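Local coordinates for uncharacterized protein (Mycolicibacterium smegmatis MC2 155, PDB 6T84), which is required for MmpL3-dependent transport of trehalose monomycolate to the mycobacterial cell wall, and is represented here by its N-terminal, probably cytoplasmic, domain, at residues V40-V52 / F63-A75. Numbering follows the deposited sequence. Where two conformers were deposited one is given.
Sequences VMSTVGDVTAKNV and FIFDIEEVATVIA
K50 and D66 form an antiparallel hydrogen-bonded pair where the short strand 49-50 joins the end of the β-hairpin made by strands 60-67 and 71-77, part of the large antiparallel sheet of this domain. K50 N donates to D66 O over 3.0 Å and D66 N returns a bond of 2.8 Å to K50 O, both close to straight. Past this pair the chain turns a corner at N51, and V52 carries on along the hairpin, its CA-H directed at I64 O.

Before the strand, residues 40-48 wrap over one face of the hairpin, and I67 lies at the middle of this apolar layer. Its two branches divide the work: CG1 leaves anti to the carbonyl carbon (chi1 -52°) and carries CD1 to M41 SD at 3.7 Å, while CG2 meets V47 CG2. Bent at chi2 (-55°), M41 brings CE to the edge of the F65 ring, 3.7 Å from CZ, and also tip to tip against V73 CG1. W36 lies nearly parallel to the F65 ring. Toward the turn, V70 and A71 both face I67 in a classic β bulge, with I67 O accepting from both backbone nitrogens; V44 CG1 reaches V70 there.

The polar side chains gather around D66 and K50. The extended K50 chain carries NZ to 2.7 Å from E68 OE2, a salt bridge that meets the carboxylate from above its plane; E68 is exposed and poorly ordered, so this end of the contact is probably mobile. D66, although buried, is well supplied: OD1 accepts from T72 OG1 at 2.7 Å, from above the carboxylate plane, and forms a salt bridge with R14, whereas OD2 receives a water. In one of its two conformers, N51, whose OD1 is held by Y25, sends ND2 to the anti side of D66 OD2, 24° out of the carboxylate plane and 3.2 Å away.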
loop_
_atom_site.group_PDB
_atom_site.type_symbol
_atom_site.label_atom_id
_atom_site.label_comp_id
_atom_site.label_asym_id
_atom_site.label_seq_id
_atom_site.Cartn_x
_atom_site.Cartn_y
_atom_site.Cartn_z
ATOM N N VAL A 40 -7.658 0.382 -2.174
ATOM C CA VAL A 40 -8.452 1.568 -2.504
ATOM C C VAL A 40 -8.741 1.730 -3.979
ATOM O O VAL A 40 -9.613 2.539 -4.331
ATOM C CB VAL A 40 -7.862 2.898 -1.991
ATOM C CG1 VAL A 40 -7.763 2.874 -0.525
ATOM C CG2 VAL A 40 -6.510 3.160 -2.572
ATOM N N MET A 41 -8.066 0.981 -4.848
ATOM C CA MET A 41 -8.282 1.154 -6.283
ATOM C C MET A 41 -9.618 0.585 -6.748
ATOM O O MET A 41 -10.126 1.020 -7.782
ATOM C CB MET A 41 -7.166 0.511 -7.096
ATOM C CG MET A 41 -5.776 0.859 -6.715
ATOM S SD MET A 41 -5.458 2.643 -6.703
ATOM C CE MET A 41 -3.821 2.644 -5.991
ATOM N N SER A 42 -10.219 -0.337 -5.993
ATOM C CA SER A 42 -11.476 -0.909 -6.468
ATOM C C SER A 42 -12.673 0.004 -6.215
ATOM O O SER A 42 -13.667 -0.079 -6.945
ATOM C CB SER A 42 -11.697 -2.301 -5.882
ATOM O OG SER A 42 -11.718 -2.272 -4.465
ATOM N N THR A 43 -12.598 0.884 -5.212
ATOM C CA THR A 43 -13.698 1.783 -4.872
ATOM C C THR A 43 -13.558 3.172 -5.502
ATOM O O THR A 43 -14.200 4.126 -5.047
ATOM C CB THR A 43 -13.887 1.877 -3.355
ATOM O OG1 THR A 43 -12.687 2.364 -2.739
ATOM C CG2 THR A 43 -14.231 0.508 -2.776
ATOM N N VAL A 44 -12.725 3.309 -6.538
ATOM C CA VAL A 44 -12.571 4.573 -7.250
ATOM C C VAL A 44 -12.522 4.313 -8.749
ATOM O O VAL A 44 -12.209 3.212 -9.211
ATOM C CB VAL A 44 -11.321 5.382 -6.821
ATOM C CG1 VAL A 44 -11.351 5.691 -5.326
ATOM C CG2 VAL A 44 -10.045 4.641 -7.223
ATOM N N GLY A 45 -12.819 5.360 -9.505
ATOM C CA GLY A 45 -12.771 5.286 -10.948
ATOM C C GLY A 45 -12.781 6.679 -11.523
ATOM O O GLY A 45 -13.154 7.647 -10.848
ATOM N N ASP A 46 -12.356 6.768 -12.784
ATOM C CA ASP A 46 -12.268 8.038 -13.514
ATOM C C ASP A 46 -11.535 9.114 -12.705
ATOM O O ASP A 46 -12.006 10.244 -12.545
ATOM C CB ASP A 46 -13.639 8.520 -13.996
ATOM C CG ASP A 46 -13.529 9.578 -15.083
ATOM O OD1 ASP A 46 -13.163 9.228 -16.231
ATOM O OD2 ASP A 46 -13.792 10.765 -14.783
ATOM N N VAL A 47 -10.368 8.740 -12.175
ATOM C CA VAL A 47 -9.483 9.657 -11.467
ATOM C C VAL A 47 -8.080 9.457 -12.014
ATOM O O VAL A 47 -7.758 8.422 -12.590
ATOM C CB VAL A 47 -9.502 9.439 -9.939
ATOM C CG1 VAL A 47 -10.852 9.859 -9.344
ATOM C CG2 VAL A 47 -9.177 7.989 -9.594
ATOM N N THR A 48 -7.243 10.469 -11.844
ATOM C CA THR A 48 -5.843 10.333 -12.188
ATOM C C THR A 48 -5.013 10.585 -10.948
ATOM O O THR A 48 -5.438 11.267 -10.011
ATOM C CB THR A 48 -5.402 11.350 -13.231
ATOM O OG1 THR A 48 -5.566 12.650 -12.676
ATOM C CG2 THR A 48 -6.230 11.251 -14.520
ATOM N N ALA A 49 -3.798 10.088 -10.998
ATOM C CA ALA A 49 -2.848 10.220 -9.898
ATOM C C ALA A 49 -2.292 11.640 -9.900
ATOM O O ALA A 49 -1.887 12.165 -10.959
ATOM C CB ALA A 49 -1.730 9.206 -10.107
ATOM N N LYS A 50 -2.261 12.283 -8.735
ATOM C CA LYS A 50 -1.746 13.645 -8.634
ATOM C C LYS A 50 -0.629 13.710 -7.619
ATOM O O LYS A 50 -0.523 12.867 -6.725
ATOM C CB LYS A 50 -2.842 14.666 -8.280
ATOM C CG LYS A 50 -3.816 14.839 -9.449
ATOM C CD LYS A 50 -4.692 16.030 -9.296
ATOM C CE LYS A 50 -5.581 16.153 -10.550
ATOM N NZ LYS A 50 -6.771 17.009 -10.337
ATOM N N ASN A 51 0.157 14.788 -7.692
ATOM C CA ASN A 51 1.301 14.977 -6.785
ATOM C C ASN A 51 2.138 13.700 -6.707
ATOM O O ASN A 51 2.342 13.089 -5.643
ATOM C CB ASN A 51 0.838 15.397 -5.386
ATOM C CG ASN A 51 0.316 16.764 -5.364
ATOM O OD1 ASN A 51 0.937 17.661 -5.902
ATOM N ND2 ASN A 51 -0.825 16.971 -4.700
ATOM N N VAL A 52 2.570 13.282 -7.887
ATOM C CA VAL A 52 3.164 11.967 -8.095
ATOM C C VAL A 52 4.661 12.041 -7.834
ATOM O O VAL A 52 5.360 12.940 -8.344
ATOM C CB VAL A 52 2.883 11.504 -9.530
ATOM C CG1 VAL A 52 3.516 10.100 -9.764
ATOM C CG2 VAL A 52 1.381 11.480 -9.805
ATOM N N PHE A 63 6.286 4.286 -6.017
ATOM C CA PHE A 63 5.470 5.403 -6.502
ATOM C C PHE A 63 4.595 5.923 -5.381
ATOM O O PHE A 63 4.054 5.123 -4.615
ATOM C CB PHE A 63 4.580 4.954 -7.672
ATOM C CG PHE A 63 5.370 4.323 -8.861
ATOM C CD1 PHE A 63 6.694 4.667 -9.152
ATOM C CD2 PHE A 63 4.776 3.419 -9.669
ATOM C CE1 PHE A 63 7.415 4.123 -10.239
ATOM C CE2 PHE A 63 5.460 2.884 -10.767
ATOM C CZ PHE A 63 6.781 3.241 -11.047
ATOM N N ILE A 64 4.496 7.236 -5.230
ATOM C CA ILE A 64 3.689 7.858 -4.185
ATOM C C ILE A 64 2.797 8.865 -4.879
ATOM O O ILE A 64 3.284 9.669 -5.682
ATOM C CB ILE A 64 4.586 8.550 -3.147
ATOM C CG1 ILE A 64 5.607 7.520 -2.589
ATOM C CG2 ILE A 64 3.700 9.128 -2.003
ATOM C CD1 ILE A 64 7.004 7.645 -3.172
ATOM N N PHE A 65 1.504 8.833 -4.573
ATOM C CA PHE A 65 0.597 9.713 -5.318
ATOM C C PHE A 65 -0.689 9.894 -4.527
ATOM O O PHE A 65 -0.972 9.144 -3.585
ATOM C CB PHE A 65 0.293 9.171 -6.731
ATOM C CG PHE A 65 -0.175 7.763 -6.726
ATOM C CD1 PHE A 65 -1.539 7.467 -6.574
ATOM C CD2 PHE A 65 0.737 6.716 -6.806
ATOM C CE1 PHE A 65 -1.982 6.122 -6.496
ATOM C CE2 PHE A 65 0.295 5.381 -6.775
ATOM C CZ PHE A 65 -1.066 5.084 -6.627
ATOM N N ASP A 66 -1.455 10.925 -4.898
ATOM C CA ASP A 66 -2.748 11.181 -4.290
ATOM C C ASP A 66 -3.846 10.778 -5.268
ATOM O O ASP A 66 -3.724 10.987 -6.478
ATOM C CB ASP A 66 -2.918 12.672 -3.961
ATOM C CG ASP A 66 -1.868 13.183 -3.008
ATOM O OD1 ASP A 66 -1.322 12.386 -2.212
ATOM O OD2 ASP A 66 -1.623 14.410 -3.017
ATOM N N ILE A 67 -4.908 10.198 -4.725
ATOM C CA ILE A 67 -6.164 10.006 -5.442
ATOM C C ILE A 67 -7.135 10.973 -4.793
ATOM O O ILE A 67 -7.554 10.759 -3.656
ATOM C CB ILE A 67 -6.667 8.558 -5.299
ATOM C CG1 ILE A 67 -5.530 7.580 -5.686
ATOM C CG2 ILE A 67 -7.955 8.360 -6.102
ATOM C CD1 ILE A 67 -5.916 6.105 -5.565
ATOM N N GLU A 68 -7.496 12.048 -5.498
ATOM C CA GLU A 68 -8.168 13.187 -4.846
ATOM C C GLU A 68 -9.280 12.796 -3.879
ATOM O O GLU A 68 -10.180 12.022 -4.221
ATOM C CB GLU A 68 -8.742 14.126 -5.895
ATOM C CG GLU A 68 -7.723 15.039 -6.527
ATOM C CD GLU A 68 -8.281 15.726 -7.745
ATOM O OE1 GLU A 68 -8.947 16.766 -7.585
ATOM O OE2 GLU A 68 -8.082 15.207 -8.861
ATOM N N GLU A 69 -9.202 13.354 -2.671
ATOM C CA GLU A 69 -10.190 13.139 -1.613
ATOM C C GLU A 69 -10.429 11.657 -1.310
ATOM O O GLU A 69 -11.509 11.270 -0.857
ATOM C CB GLU A 69 -11.497 13.867 -1.927
ATOM C CG GLU A 69 -11.311 15.352 -2.207
ATOM C CD GLU A 69 -12.606 16.034 -2.609
ATOM O OE1 GLU A 69 -13.617 15.322 -2.810
ATOM O OE2 GLU A 69 -12.614 17.281 -2.722
ATOM N N VAL A 70 -9.438 10.805 -1.554
ATOM C CA VAL A 70 -9.594 9.391 -1.225
ATOM C C VAL A 70 -8.423 8.950 -0.354
ATOM O O VAL A 70 -8.604 8.492 0.798
ATOM C CB VAL A 70 -9.673 8.495 -2.472
ATOM C CG1 VAL A 70 -9.614 7.025 -2.057
ATOM C CG2 VAL A 70 -10.939 8.771 -3.279
ATOM N N ALA A 71 -7.219 9.068 -0.900
ATOM C CA ALA A 71 -6.063 8.525 -0.207
ATOM C C ALA A 71 -4.784 9.035 -0.843
ATOM O O ALA A 71 -4.754 9.374 -2.030
ATOM C CB ALA A 71 -6.027 6.994 -0.330
ATOM N N THR A 72 -3.701 8.978 -0.071
ATOM C CA THR A 72 -2.343 9.011 -0.594
ATOM C C THR A 72 -1.852 7.563 -0.573
ATOM O O THR A 72 -2.009 6.878 0.437
ATOM C CB THR A 72 -1.449 9.885 0.297
ATOM O OG1 THR A 72 -1.887 11.272 0.205
ATOM C CG2 THR A 72 0.056 9.802 -0.074
ATOM N N VAL A 73 -1.347 7.079 -1.689
ATOM C CA VAL A 73 -0.927 5.689 -1.851
ATOM C C VAL A 73 0.572 5.634 -2.075
ATOM O O VAL A 73 1.128 6.434 -2.838
ATOM C CB VAL A 73 -1.671 5.038 -3.037
ATOM C CG1 VAL A 73 -1.214 3.603 -3.215
ATOM C CG2 VAL A 73 -3.183 5.095 -2.773
ATOM N N ILE A 74 1.220 4.635 -1.478
ATOM C CA ILE A 74 2.614 4.309 -1.753
ATOM C C ILE A 74 2.629 2.888 -2.284
ATOM O O ILE A 74 2.095 1.979 -1.625
ATOM C CB ILE A 74 3.454 4.409 -0.461
ATOM C CG1 ILE A 74 3.398 5.829 0.100
ATOM C CG2 ILE A 74 4.906 3.944 -0.710
ATOM C CD1 ILE A 74 4.075 5.927 1.537
ATOM N N ALA A 75 3.167 2.701 -3.507
ATOM C CA ALA A 75 3.249 1.382 -4.144
ATOM C C ALA A 75 4.707 1.001 -4.316
ATOM O O ALA A 75 5.466 1.756 -4.930
ATOM C CB ALA A 75 2.598 1.384 -5.524
HETATM O O HOH W 1 -6.142 12.728 -8.016
HETATM O O HOH W 2 -3.417 15.974 -4.433
#